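Local coordinates for hypothetical protein TM1553 (Thermotoga maritima, PDB 1VRM) that probably acts, like other members of the ApbE family, as a flavin transferase that attaches FMN covalently to target flavoproteins, at residues Glu112-Thr117 / Thr255-Arg260; Lys90-Phe95 / Gly101-Thr106; Val30-Ser35 / Glu46-Asp51; Ile165-Ala170 / Val189-Asp194; Lys212-Asp217 / Val262-Ile267. One frame throughout, in Å; residues are numbered along the deposited sequence. Where two conformers were deposited one is given.

Interaction 1 of 5, residues Glu112-Thr117 / Thr255-Arg260; sequences ELWGFT and TGYPAR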
# COMPACT_ATOMS: atom_id res chain seq x y z
N GLU A 112 6.25 -15.52 -2.58
CA GLU A 112 6.96 -16.28 -3.61
C GLU A 112 6.41 -17.75 -3.64
O GLU A 112 6.12 -18.35 -4.69
CB GLU A 112 8.43 -16.17 -3.25
CG GLU A 112 9.39 -16.61 -4.21
CD GLU A 112 10.79 -16.48 -3.61
OE1 GLU A 112 11.05 -17.07 -2.54
OE2 GLU A 112 11.62 -15.81 -4.23
N LEU A 113 6.16 -18.29 -2.46
CA LEU A 113 5.65 -19.63 -2.34
C LEU A 113 4.27 -19.78 -2.94
O LEU A 113 3.99 -20.73 -3.64
CB LEU A 113 5.61 -19.99 -0.86
CG LEU A 113 5.42 -21.44 -0.44
CD1 LEU A 113 6.71 -22.24 -0.77
CD2 LEU A 113 5.03 -21.49 1.04
N TRP A 114 3.40 -18.81 -2.66
CA TRP A 114 2.04 -18.79 -3.19
C TRP A 114 1.98 -18.45 -4.70
O TRP A 114 0.96 -18.64 -5.35
CB TRP A 114 1.21 -17.74 -2.41
CG TRP A 114 0.71 -18.19 -1.14
CD1 TRP A 114 1.33 -18.09 0.08
CD2 TRP A 114 -0.55 -18.81 -0.89
NE1 TRP A 114 0.54 -18.64 1.07
CE2 TRP A 114 -0.64 -19.07 0.50
CE3 TRP A 114 -1.62 -19.21 -1.73
CZ2 TRP A 114 -1.74 -19.71 1.05
CZ3 TRP A 114 -2.70 -19.78 -1.18
CH2 TRP A 114 -2.76 -20.07 0.20
N GLY A 115 3.06 -17.91 -5.23
CA GLY A 115 3.13 -17.55 -6.66
C GLY A 115 2.78 -16.11 -7.01
O GLY A 115 2.72 -15.74 -8.20
N PHE A 116 2.56 -15.28 -6.01
CA PHE A 116 2.16 -13.88 -6.24
C PHE A 116 3.26 -13.05 -6.91
O PHE A 116 2.97 -12.08 -7.57
CB PHE A 116 1.62 -13.22 -4.99
CG PHE A 116 0.28 -13.73 -4.61
CD1 PHE A 116 -0.84 -13.43 -5.40
CD2 PHE A 116 0.09 -14.48 -3.46
CE1 PHE A 116 -2.07 -13.88 -5.04
CE2 PHE A 116 -1.14 -14.91 -3.12
CZ PHE A 116 -2.21 -14.64 -3.90
N THR A 117 4.50 -13.51 -6.82
CA THR A 117 5.64 -12.80 -7.39
C THR A 117 6.05 -13.28 -8.78
O THR A 117 6.77 -12.57 -9.47
CB THR A 117 6.86 -13.00 -6.48
OG1 THR A 117 7.25 -14.37 -6.50
CG2 THR A 117 6.58 -12.57 -5.05
N THR A 255 0.23 -16.39 10.04
CA THR A 255 -0.28 -17.70 9.63
C THR A 255 0.24 -18.18 8.28
O THR A 255 0.27 -19.38 8.01
CB THR A 255 -1.80 -17.71 9.53
OG1 THR A 255 -2.25 -17.02 8.36
CG2 THR A 255 -2.40 -17.11 10.79
N GLY A 256 0.60 -17.22 7.43
CA GLY A 256 1.02 -17.54 6.06
C GLY A 256 -0.09 -17.82 5.06
O GLY A 256 0.20 -18.19 3.94
N TYR A 257 -1.35 -17.60 5.46
CA TYR A 257 -2.50 -17.79 4.58
C TYR A 257 -3.15 -16.40 4.35
O TYR A 257 -2.97 -15.46 5.17
CB TYR A 257 -3.52 -18.75 5.18
CG TYR A 257 -3.11 -20.20 5.17
CD1 TYR A 257 -2.39 -20.76 6.22
CD2 TYR A 257 -3.44 -20.99 4.08
CE1 TYR A 257 -2.02 -22.13 6.19
CE2 TYR A 257 -3.07 -22.35 4.02
CZ TYR A 257 -2.37 -22.90 5.09
OH TYR A 257 -2.00 -24.25 5.01
N PRO A 258 -3.93 -16.25 3.27
CA PRO A 258 -4.72 -15.05 3.05
C PRO A 258 -5.52 -14.74 4.28
O PRO A 258 -6.12 -15.62 4.89
CB PRO A 258 -5.60 -15.41 1.84
CG PRO A 258 -4.80 -16.39 1.09
CD PRO A 258 -4.15 -17.22 2.18
N ALA A 259 -5.51 -13.48 4.67
CA ALA A 259 -6.31 -13.08 5.83
C ALA A 259 -7.81 -13.19 5.46
O ALA A 259 -8.19 -12.82 4.36
CB ALA A 259 -5.95 -11.65 6.19
N ARG A 260 -8.62 -13.72 6.38
CA ARG A 260 -10.02 -14.02 6.14
C ARG A 260 -10.99 -13.17 6.95
O ARG A 260 -10.56 -12.46 7.87
CB ARG A 260 -10.29 -15.51 6.41
CG ARG A 260 -9.38 -16.47 5.59
CD ARG A 260 -9.57 -16.26 4.11
NE ARG A 260 -8.95 -17.30 3.29
CZ ARG A 260 -9.00 -17.31 1.96
NH1 ARG A 260 -9.62 -16.33 1.32
NH2 ARG A 260 -8.41 -18.27 1.27

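Interaction 2 of 5, residues Lys90-Phe95 / Gly101-Thr106; sequences KAACAF and GAFDPT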
# COMPACT_ATOMS: atom_id res chain seq x y z
N LYS A 90 13.35 1.21 6.49
CA LYS A 90 13.20 1.56 7.92
C LYS A 90 11.75 1.90 8.26
O LYS A 90 11.21 1.43 9.26
CB LYS A 90 14.07 2.77 8.29
CG LYS A 90 14.71 2.66 9.67
CD LYS A 90 15.98 1.86 9.64
CE LYS A 90 16.95 2.24 10.74
NZ LYS A 90 17.70 3.51 10.51
N ALA A 91 11.12 2.69 7.40
CA ALA A 91 9.72 3.06 7.62
C ALA A 91 8.79 1.85 7.59
O ALA A 91 7.90 1.71 8.41
CB ALA A 91 9.28 4.10 6.65
N ALA A 92 9.02 0.94 6.65
CA ALA A 92 8.19 -0.24 6.54
C ALA A 92 8.36 -1.10 7.79
O ALA A 92 7.40 -1.60 8.35
CB ALA A 92 8.57 -1.03 5.27
N CYS A 93 9.59 -1.24 8.23
CA CYS A 93 9.82 -1.98 9.48
C CYS A 93 9.20 -1.25 10.69
O CYS A 93 8.68 -1.89 11.57
CB CYS A 93 11.30 -2.30 9.69
SG CYS A 93 11.90 -3.48 8.45
N ALA A 94 9.18 0.08 10.69
CA ALA A 94 8.55 0.83 11.77
C ALA A 94 7.03 0.63 11.79
O ALA A 94 6.43 0.51 12.87
CB ALA A 94 8.90 2.26 11.67
N PHE A 95 6.42 0.50 10.62
CA PHE A 95 4.99 0.12 10.59
C PHE A 95 4.73 -1.30 11.07
O PHE A 95 3.70 -1.58 11.65
CB PHE A 95 4.36 0.34 9.21
CG PHE A 95 4.00 1.78 8.91
CD1 PHE A 95 2.91 2.37 9.50
CD2 PHE A 95 4.76 2.51 8.01
CE1 PHE A 95 2.58 3.72 9.19
CE2 PHE A 95 4.43 3.82 7.70
CZ PHE A 95 3.36 4.43 8.32
N GLY A 101 3.45 -6.67 13.60
CA GLY A 101 3.63 -7.56 12.46
C GLY A 101 2.42 -7.82 11.61
O GLY A 101 2.50 -8.64 10.70
N ALA A 102 1.29 -7.18 11.90
CA ALA A 102 0.11 -7.33 11.02
C ALA A 102 0.39 -6.80 9.60
O ALA A 102 0.04 -7.46 8.59
CB ALA A 102 -1.10 -6.65 11.62
N PHE A 103 1.01 -5.63 9.51
CA PHE A 103 1.75 -5.23 8.30
C PHE A 103 3.17 -5.73 8.51
O PHE A 103 3.77 -5.46 9.56
CB PHE A 103 1.74 -3.70 8.13
CG PHE A 103 2.64 -3.23 7.03
CD1 PHE A 103 2.21 -3.18 5.72
CD2 PHE A 103 3.95 -2.88 7.31
CE1 PHE A 103 3.07 -2.73 4.72
CE2 PHE A 103 4.83 -2.44 6.29
CZ PHE A 103 4.39 -2.40 5.02
N ASP A 104 3.70 -6.47 7.55
CA ASP A 104 5.08 -6.91 7.65
C ASP A 104 5.68 -6.99 6.26
O ASP A 104 5.20 -7.79 5.46
CB ASP A 104 5.12 -8.25 8.32
CG ASP A 104 6.52 -8.67 8.75
OD1 ASP A 104 7.44 -8.30 8.01
OD2 ASP A 104 6.73 -9.33 9.82
N PRO A 105 6.73 -6.19 5.99
CA PRO A 105 7.32 -6.17 4.66
C PRO A 105 8.18 -7.41 4.40
O PRO A 105 8.76 -7.51 3.34
CB PRO A 105 8.16 -4.90 4.69
CG PRO A 105 8.61 -4.79 6.05
CD PRO A 105 7.44 -5.27 6.89
N THR A 106 8.26 -8.36 5.32
CA THR A 106 8.99 -9.59 5.05
C THR A 106 8.09 -10.79 4.70
O THR A 106 8.46 -11.94 4.89
CB THR A 106 9.91 -9.96 6.21
OG1 THR A 106 9.10 -10.25 7.36
CG2 THR A 106 10.90 -8.82 6.52

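Interaction 3 of 5, residues Val30-Ser35 / Glu46-Asp51; sequences VRIVVS and EAILED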
# COMPACT_ATOMS: atom_id res chain seq x y z
N VAL A 30 -2.76 4.00 -12.78
CA VAL A 30 -2.54 5.28 -12.12
C VAL A 30 -3.24 6.38 -12.88
O VAL A 30 -3.44 6.28 -14.10
CB VAL A 30 -1.04 5.60 -11.92
CG1 VAL A 30 -0.35 4.47 -11.16
CG2 VAL A 30 -0.34 5.82 -13.23
N ARG A 31 -3.62 7.43 -12.17
CA ARG A 31 -4.31 8.58 -12.73
C ARG A 31 -3.74 9.81 -12.05
O ARG A 31 -3.63 9.87 -10.80
CB ARG A 31 -5.79 8.42 -12.52
CG ARG A 31 -6.65 9.53 -12.99
CD ARG A 31 -8.04 9.11 -12.61
NE ARG A 31 -8.99 10.05 -13.11
CZ ARG A 31 -10.22 10.16 -12.66
NH1 ARG A 31 -10.64 9.39 -11.65
NH2 ARG A 31 -11.02 11.06 -13.21
N ILE A 32 -3.33 10.77 -12.84
CA ILE A 32 -2.70 11.96 -12.31
C ILE A 32 -3.55 13.14 -12.80
O ILE A 32 -3.74 13.28 -13.99
CB ILE A 32 -1.27 12.07 -12.85
CG1 ILE A 32 -0.39 10.87 -12.45
CG2 ILE A 32 -0.63 13.38 -12.39
CD1 ILE A 32 0.73 10.61 -13.43
N VAL A 33 -4.08 13.95 -11.90
CA VAL A 33 -5.02 15.02 -12.27
C VAL A 33 -4.48 16.27 -11.62
O VAL A 33 -4.32 16.34 -10.39
CB VAL A 33 -6.42 14.74 -11.79
CG1 VAL A 33 -7.30 15.95 -11.96
CG2 VAL A 33 -6.97 13.51 -12.48
N VAL A 34 -4.12 17.24 -12.45
CA VAL A 34 -3.35 18.39 -11.99
C VAL A 34 -3.80 19.65 -12.69
O VAL A 34 -4.08 19.67 -13.88
CB VAL A 34 -1.80 18.15 -12.02
CG1 VAL A 34 -1.28 17.99 -13.41
CG2 VAL A 34 -1.09 19.21 -11.21
N SER A 35 -3.85 20.73 -11.89
CA SER A 35 -4.06 22.09 -12.41
C SER A 35 -2.96 23.00 -11.90
O SER A 35 -2.61 22.94 -10.74
CB SER A 35 -5.42 22.61 -11.99
OG SER A 35 -5.61 23.99 -12.35
N GLU A 46 3.83 14.53 -16.23
CA GLU A 46 4.90 13.71 -16.80
C GLU A 46 5.98 13.41 -15.74
O GLU A 46 6.42 12.26 -15.62
CB GLU A 46 5.55 14.39 -18.00
CG GLU A 46 6.82 13.70 -18.57
CD GLU A 46 6.68 12.23 -19.01
OE1 GLU A 46 5.58 11.83 -19.48
OE2 GLU A 46 7.73 11.49 -18.93
N ALA A 47 6.37 14.42 -15.00
CA ALA A 47 7.35 14.27 -13.89
C ALA A 47 6.87 13.25 -12.88
O ALA A 47 7.64 12.40 -12.42
CB ALA A 47 7.56 15.55 -13.20
N ILE A 48 5.61 13.38 -12.52
CA ILE A 48 5.00 12.47 -11.54
C ILE A 48 4.98 11.02 -12.06
O ILE A 48 5.39 10.08 -11.39
CB ILE A 48 3.58 12.92 -11.19
CG1 ILE A 48 3.61 14.16 -10.32
CG2 ILE A 48 2.85 11.77 -10.49
CD1 ILE A 48 2.29 14.82 -10.12
N LEU A 49 4.57 10.82 -13.31
CA LEU A 49 4.54 9.49 -13.88
C LEU A 49 5.93 8.89 -13.93
O LEU A 49 6.14 7.69 -13.62
CB LEU A 49 3.95 9.52 -15.29
CG LEU A 49 3.79 8.11 -15.89
CD1 LEU A 49 2.92 7.13 -15.06
CD2 LEU A 49 3.25 8.28 -17.33
N GLU A 50 6.90 9.72 -14.29
CA GLU A 50 8.30 9.20 -14.33
C GLU A 50 8.70 8.71 -12.94
O GLU A 50 9.31 7.64 -12.81
CB GLU A 50 9.26 10.27 -14.79
CG GLU A 50 9.04 10.65 -16.25
CD GLU A 50 9.97 11.81 -16.69
OE1 GLU A 50 10.84 12.25 -15.90
OE2 GLU A 50 9.77 12.26 -17.83
N ASP A 51 8.38 9.47 -11.91
CA ASP A 51 8.75 9.03 -10.53
C ASP A 51 8.01 7.74 -10.13
O ASP A 51 8.58 6.85 -9.49
CB ASP A 51 8.49 10.13 -9.54
CG ASP A 51 9.19 9.91 -8.24
OD1 ASP A 51 10.43 9.78 -8.29
OD2 ASP A 51 8.51 9.89 -7.17

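Interaction 4 of 5, residues Ile165-Ala170 / Val189-Asp194; sequences IAKGYA and VEAGGD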
# COMPACT_ATOMS: atom_id res chain seq x y z
N ILE A 165 3.18 -0.86 0.89
CA ILE A 165 3.48 0.52 1.24
C ILE A 165 3.94 1.37 0.05
O ILE A 165 3.94 2.61 0.12
CB ILE A 165 4.52 0.54 2.45
CG1 ILE A 165 4.61 1.90 3.11
CG2 ILE A 165 5.89 -0.02 2.02
CD1 ILE A 165 5.46 1.92 4.37
N ALA A 166 4.35 0.72 -1.05
CA ALA A 166 5.02 1.43 -2.13
C ALA A 166 4.10 2.38 -2.88
O ALA A 166 4.56 3.45 -3.31
CB ALA A 166 5.62 0.43 -3.10
N LYS A 167 2.82 2.02 -3.03
CA LYS A 167 1.88 2.94 -3.67
C LYS A 167 1.73 4.21 -2.85
O LYS A 167 1.78 5.32 -3.39
CB LYS A 167 0.49 2.33 -3.93
CG LYS A 167 0.44 1.27 -5.04
CD LYS A 167 -1.02 0.93 -5.37
CE LYS A 167 -1.69 0.16 -4.28
NZ LYS A 167 -1.08 -1.20 -4.16
N GLY A 168 1.57 4.08 -1.52
CA GLY A 168 1.46 5.24 -0.66
C GLY A 168 2.69 6.12 -0.73
O GLY A 168 2.61 7.36 -0.77
N TYR A 169 3.84 5.49 -0.67
CA TYR A 169 5.09 6.22 -0.78
C TYR A 169 5.16 7.02 -2.09
O TYR A 169 5.47 8.22 -2.08
CB TYR A 169 6.23 5.22 -0.69
CG TYR A 169 7.57 5.87 -0.94
CD1 TYR A 169 8.07 6.79 -0.05
CD2 TYR A 169 8.32 5.60 -2.08
CE1 TYR A 169 9.27 7.42 -0.25
CE2 TYR A 169 9.54 6.26 -2.30
CZ TYR A 169 10.01 7.14 -1.39
OH TYR A 169 11.23 7.82 -1.56
N ALA A 170 4.87 6.34 -3.20
CA ALA A 170 4.88 6.97 -4.54
C ALA A 170 3.87 8.12 -4.57
O ALA A 170 4.14 9.20 -5.16
CB ALA A 170 4.57 5.98 -5.58
N VAL A 189 -3.60 12.49 -7.11
CA VAL A 189 -3.01 11.35 -7.78
C VAL A 189 -3.63 10.09 -7.22
O VAL A 189 -3.87 10.02 -6.01
CB VAL A 189 -1.51 11.29 -7.56
CG1 VAL A 189 -0.89 10.17 -8.40
CG2 VAL A 189 -0.85 12.64 -7.88
N GLU A 190 -3.82 9.10 -8.07
CA GLU A 190 -4.48 7.85 -7.69
C GLU A 190 -3.62 6.71 -8.23
O GLU A 190 -3.08 6.81 -9.33
CB GLU A 190 -5.86 7.81 -8.31
CG GLU A 190 -6.71 6.66 -7.90
CD GLU A 190 -8.11 6.75 -8.51
OE1 GLU A 190 -8.41 7.77 -9.16
OE2 GLU A 190 -8.89 5.79 -8.33
N ALA A 191 -3.52 5.66 -7.43
CA ALA A 191 -2.87 4.42 -7.88
C ALA A 191 -3.65 3.30 -7.27
O ALA A 191 -3.76 3.19 -6.05
CB ALA A 191 -1.43 4.39 -7.47
N GLY A 192 -4.26 2.50 -8.13
CA GLY A 192 -5.00 1.33 -7.68
C GLY A 192 -5.97 1.64 -6.55
O GLY A 192 -6.02 0.92 -5.52
N GLY A 193 -6.73 2.69 -6.69
CA GLY A 193 -7.71 2.94 -5.58
C GLY A 193 -7.13 3.44 -4.21
O GLY A 193 -7.72 3.31 -3.10
N ASP A 194 -5.91 3.92 -4.27
CA ASP A 194 -5.32 4.78 -3.23
C ASP A 194 -5.26 6.18 -3.84
O ASP A 194 -4.92 6.33 -5.02
CB ASP A 194 -3.93 4.33 -2.85
CG ASP A 194 -3.91 2.92 -2.20
OD1 ASP A 194 -5.00 2.36 -1.94
OD2 ASP A 194 -2.79 2.41 -1.96

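Interaction 5 of 5, residues Lys212-Asp217 / Val262-Ile267; sequences KDPRGD and VWSVTI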
# COMPACT_ATOMS: atom_id res chain seq x y z
N LYS A 212 -15.62 1.96 -3.03
CA LYS A 212 -16.23 0.95 -3.90
C LYS A 212 -16.76 -0.24 -3.09
O LYS A 212 -16.21 -0.63 -2.07
CB LYS A 212 -15.24 0.47 -4.96
CG LYS A 212 -14.10 -0.36 -4.44
N ASP A 213 -17.87 -0.78 -3.56
CA ASP A 213 -18.38 -2.04 -3.06
C ASP A 213 -17.41 -3.16 -3.43
O ASP A 213 -17.06 -3.32 -4.58
CB ASP A 213 -19.76 -2.26 -3.67
CG ASP A 213 -20.47 -3.48 -3.16
OD1 ASP A 213 -19.89 -4.28 -2.40
OD2 ASP A 213 -21.66 -3.64 -3.54
N PRO A 214 -16.90 -3.90 -2.44
CA PRO A 214 -16.00 -5.01 -2.81
C PRO A 214 -16.71 -6.16 -3.56
O PRO A 214 -16.05 -7.06 -4.08
CB PRO A 214 -15.47 -5.52 -1.47
CG PRO A 214 -16.25 -4.88 -0.43
CD PRO A 214 -17.02 -3.73 -0.97
N ARG A 215 -18.03 -6.10 -3.63
CA ARG A 215 -18.83 -7.13 -4.34
C ARG A 215 -19.92 -6.50 -5.22
O ARG A 215 -21.04 -7.03 -5.32
CB ARG A 215 -19.44 -8.12 -3.36
CG ARG A 215 -18.43 -9.01 -2.62
CD ARG A 215 -17.63 -9.93 -3.56
NE ARG A 215 -16.86 -10.88 -2.78
CZ ARG A 215 -15.62 -10.67 -2.35
NH1 ARG A 215 -14.99 -9.52 -2.65
NH2 ARG A 215 -15.03 -11.59 -1.62
N GLY A 216 -19.60 -5.40 -5.85
CA GLY A 216 -20.51 -4.79 -6.78
C GLY A 216 -19.91 -3.65 -7.50
O GLY A 216 -18.79 -3.25 -7.21
N ASP A 217 -20.67 -3.09 -8.43
CA ASP A 217 -20.17 -2.00 -9.23
C ASP A 217 -20.58 -0.65 -8.64
O ASP A 217 -20.21 0.38 -9.17
CB ASP A 217 -20.68 -2.15 -10.67
CG ASP A 217 -19.87 -3.16 -11.49
OD1 ASP A 217 -18.77 -3.57 -11.04
OD2 ASP A 217 -20.35 -3.50 -12.60
N VAL A 262 -12.80 -10.55 6.01
CA VAL A 262 -12.83 -9.12 5.64
C VAL A 262 -12.80 -8.97 4.11
O VAL A 262 -12.02 -9.64 3.43
CB VAL A 262 -11.60 -8.36 6.25
CG1 VAL A 262 -11.71 -6.86 5.94
CG2 VAL A 262 -11.49 -8.60 7.72
N TRP A 263 -13.67 -8.13 3.56
CA TRP A 263 -13.68 -7.85 2.15
C TRP A 263 -12.84 -6.62 1.78
O TRP A 263 -12.10 -6.61 0.78
CB TRP A 263 -15.09 -7.73 1.60
CG TRP A 263 -15.82 -9.06 1.49
CD1 TRP A 263 -15.30 -10.31 1.58
CD2 TRP A 263 -17.23 -9.23 1.20
NE1 TRP A 263 -16.30 -11.26 1.39
CE2 TRP A 263 -17.48 -10.62 1.14
CE3 TRP A 263 -18.26 -8.36 0.97
CZ2 TRP A 263 -18.76 -11.13 0.88
CZ3 TRP A 263 -19.54 -8.88 0.70
CH2 TRP A 263 -19.76 -10.23 0.67
N SER A 264 -12.97 -5.56 2.58
CA SER A 264 -12.10 -4.38 2.38
C SER A 264 -11.94 -3.52 3.60
O SER A 264 -12.76 -3.57 4.53
CB SER A 264 -12.59 -3.53 1.22
OG SER A 264 -13.83 -2.94 1.52
N VAL A 265 -10.84 -2.77 3.62
CA VAL A 265 -10.63 -1.78 4.67
C VAL A 265 -10.13 -0.52 3.97
O VAL A 265 -9.20 -0.61 3.16
CB VAL A 265 -9.55 -2.21 5.68
CG1 VAL A 265 -9.18 -1.05 6.62
CG2 VAL A 265 -9.96 -3.47 6.47
N THR A 266 -10.76 0.61 4.27
CA THR A 266 -10.47 1.91 3.69
C THR A 266 -10.03 2.83 4.82
O THR A 266 -10.71 2.89 5.86
CB THR A 266 -11.74 2.55 3.02
OG1 THR A 266 -12.22 1.69 1.94
CG2 THR A 266 -11.43 3.91 2.53
N ILE A 267 -8.88 3.46 4.64
CA ILE A 267 -8.30 4.33 5.64
C ILE A 267 -8.09 5.71 5.07
O ILE A 267 -7.49 5.87 4.03
CB ILE A 267 -6.89 3.83 6.02
CG1 ILE A 267 -6.93 2.40 6.55
CG2 ILE A 267 -6.17 4.73 6.96
CD1 ILE A 267 -7.65 2.24 7.74
O HOH W 1 -13.80 -1.52 -1.11

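Interaction 1 of 5, residues Glu112-Thr117 / Thr255-Arg260
W114, at the end of helix 108-114, makes a buried contact, part hydrogen bond and part apolar, with G256, Y257 and P258 in the loop that precedes strand 262-269. The indole CG stands anti to the carbonyl carbon, beside the backbone N, which directs the ring to the loop. W114 NE1 donates to G256 O over 2.9 Å. The O is approached nearly along its C=O axis (168°) and is tilted somewhat from the indole plane, and the N-H...O angle of 144° leaves the bond bent. Tryptophan suits the place because it pairs this donor with a broad apolar surface: W114 CZ2 lies 3.6 Å from P258 CD, which comes in obliquely, and the same carbon meets Y257 CD2 at 3.7 Å, that Tyr carbon being near the indole plane at its edge. The two aromatic rings are steeply inclined, at 78°. Behind W114 the helix closes in a Schellman motif, in which G115 takes a positive phi and G115 N bonds back to E112 O at 3.1 Å. A side chain there would press on the preceding carbonyl O, so glycine fits. On the loop side T255 OG1 accepts from Y257 N at 3.1 Å, an ST turn. Y257 further packs on R128 and I131 of helix 128-135.

Interaction 2 of 5, residues Lys90-Phe95 / Gly101-Thr106
Apolar packing carries most of the contact between A92, C93 and F95 on helix 83-98 and F103 and P105 in the loop that follows it. The small methyl of A92 lets P105 come close, with A92 CB 3.8 Å from P105 CG, while C93 SG touches the same proline carbon more loosely, at 4.3 Å. One turn along the helix, F95 CB meets F103 CD2 at 3.8 Å; the F95 ring itself turns away, to T274, A277 and L278 of helix 272-296. A polar touch adds to this: with CG anti to the backbone N (chi1 171°), the F103 ring turns its edge to the helix, and F103 CE2 lies 3.4 Å from A92 O, close to the ring plane, where the ring hydrogens suit a carbonyl oxygen. Hydrogen bonds act within the loop. D104 OD1 accepts from T106 N at 2.8 Å, an Asx turn, and from T106 OG1 at 2.6 Å, both reaching it from the same face of the carboxylate, and D104 OD2 accepts from Y140 N. T99 OG1 joins F95 O to F103 N. The loop so folds back on its own helix, beside an unidentified ligand bound through A102 O and D104 N.

Interaction 3 of 5, residues Val30-Ser35 / Glu46-Asp51
I32 reaches I48 and L49 because its CG1 stands anti to the carbonyl carbon (chi1 -61°) and a nearly extended chi2 of 153° carries CD1 away from the strand toward the helix. I32 CD1 lies 3.8 Å from I48 CG2 and 3.9 Å from L49 CB, so it rests over the backbone between the two helical residues. The two isoleucine chains run alongside one another head to tail. The beta-branch gives each two arms, so I32 CG2 can meet I48 CD1 at 4.0 Å while I32 CD1 meets I48 CG2. V30 adds a second point of touch: V30 CG2 meets L49 CD1 at 4.0 Å. A glycine at I32 would probably leave I48 and L49 facing a gap, with I48 less firmly held on that side. No polar bond joins the segments; every touching side chain is aliphatic and buried, as befits a sheet face covered by a helix. I48 also packs on A174 of helix 166-181, and L49 on L21 and D23 of the edge strand 19-25. Strand 28-35 and helix 41-58 follow each other in the chain and run nearly antiparallel here, at 152° with axes 9.4 Å apart: a helix folded back over one face of the antiparallel sheet, a strand-loop-helix packing.

Interaction 4 of 5, residues Ile165-Ala170 / Val189-Asp194
A tight hairpin between strands 186-191 and 194-197 meets the first turn of helix 166-181 here, with K167 laid across A191 and D194. The side chain of K167 leaves the helix with CG anti to the carbonyl carbon (chi1 -71°) and bends at both chi3 and chi4, so that its methylenes rather than its amine do the touching. K167 CD lies 3.6 Å from A191 O and 4.1 Å from A191 CB, and K167 CE comes within 3.4 Å of D194 OD2. The lysine chain runs roughly perpendicular to the aspartate side chain. K167 NZ stays 4.6 Å from D194 OD2, beyond a salt bridge, although the opposite charges probably still attract. The hairpin's turn is type I', running from A191 to D194 and closed by paired backbone bonds, A191 N to D194 O and D194 N to A191 O, each 2.9 Å. G192 and G193 occupy its corners, where positive phi favours glycine; a side chain on G192 would also point toward the methylenes of K167. An alanine in place of K167 is likely to leave a gap beside A191 and take the nearby positive charge from D194 OD2. D194 has a second hold, its OD1 accepting from T232 N, and OD2 makes a weak hydrogen bond to an unidentified ligand. D276 of helix 272-296 touches K167, accepts from G168 N and brings a second carboxylate close to D194 OD2.

Interaction 5 of 5, residues Lys212-Asp217 / Val262-Ile267
The loop after strand 207-212 comes up against a corner of strand 262-269, with P214 and W263 nearest, their CA atoms 6.2 Å apart. R215 and W263 carry most of the contact. The guanidinium lies over one face of the indole, planes 28° apart, and R215 CZ sits 3.8 Å from the centroid of the five-membered ring of W263, only 9° off its normal: a cation-pi stack. Farther back, R215 CG stands 3.6 Å from the centroid of the six-membered ring of W263 in a CH-pi contact, so the arginine covers both rings of the indole with different parts of its chain. The bend at chi2 (-63°) folds it over the ring in this way. The group is held from several directions, because R215 NH1 donates in the guanidinium plane to P214 O at 3.0 Å and NH2 forms a salt bridge with D235. W263 and S264 both face V307 of the adjacent strand 303-308, a classic beta bulge that interrupts the regular pairing and turns both side chains toward the loop. P214 fills the place beside them, P214 CG lying 3.7 Å from W263 CB and at the same distance from S264 OG. The serine hydroxyl also shares a water with K212 O, the water donating to that carbonyl at 2.7 Å and lying 3.0 Å from S264 OG. The loop's own shape comes from an Asx turn, in which D213 OD1 accepts from R215 N from above the carboxylate plane.

Interactions 3, 4 and 5 reach the same antiparallel sheet. Interactions 3 and 4 meet at the neighbouring strands 28-35 and 186-191, where V30 packs on A191, while interaction 5 lies on strand 262-269 farther across. Interaction 4 lies closest to the centre of the molecule, about 6 Å from it centre to centre, and touches interaction 2 through I165, which packs on F95 and F103. Interactions 1 and 3 lie on opposite sides of that centre. Chemistry follows place: buried interaction 3 is purely aliphatic, interaction 1 adds an indole hydrogen bond to apolar packing, interaction 2 is apolar with a ring edge against a helix carbonyl, interaction 4 mixes methylenes with carboxylate, and partly buried interaction 5 uses a cation-pi stack and water.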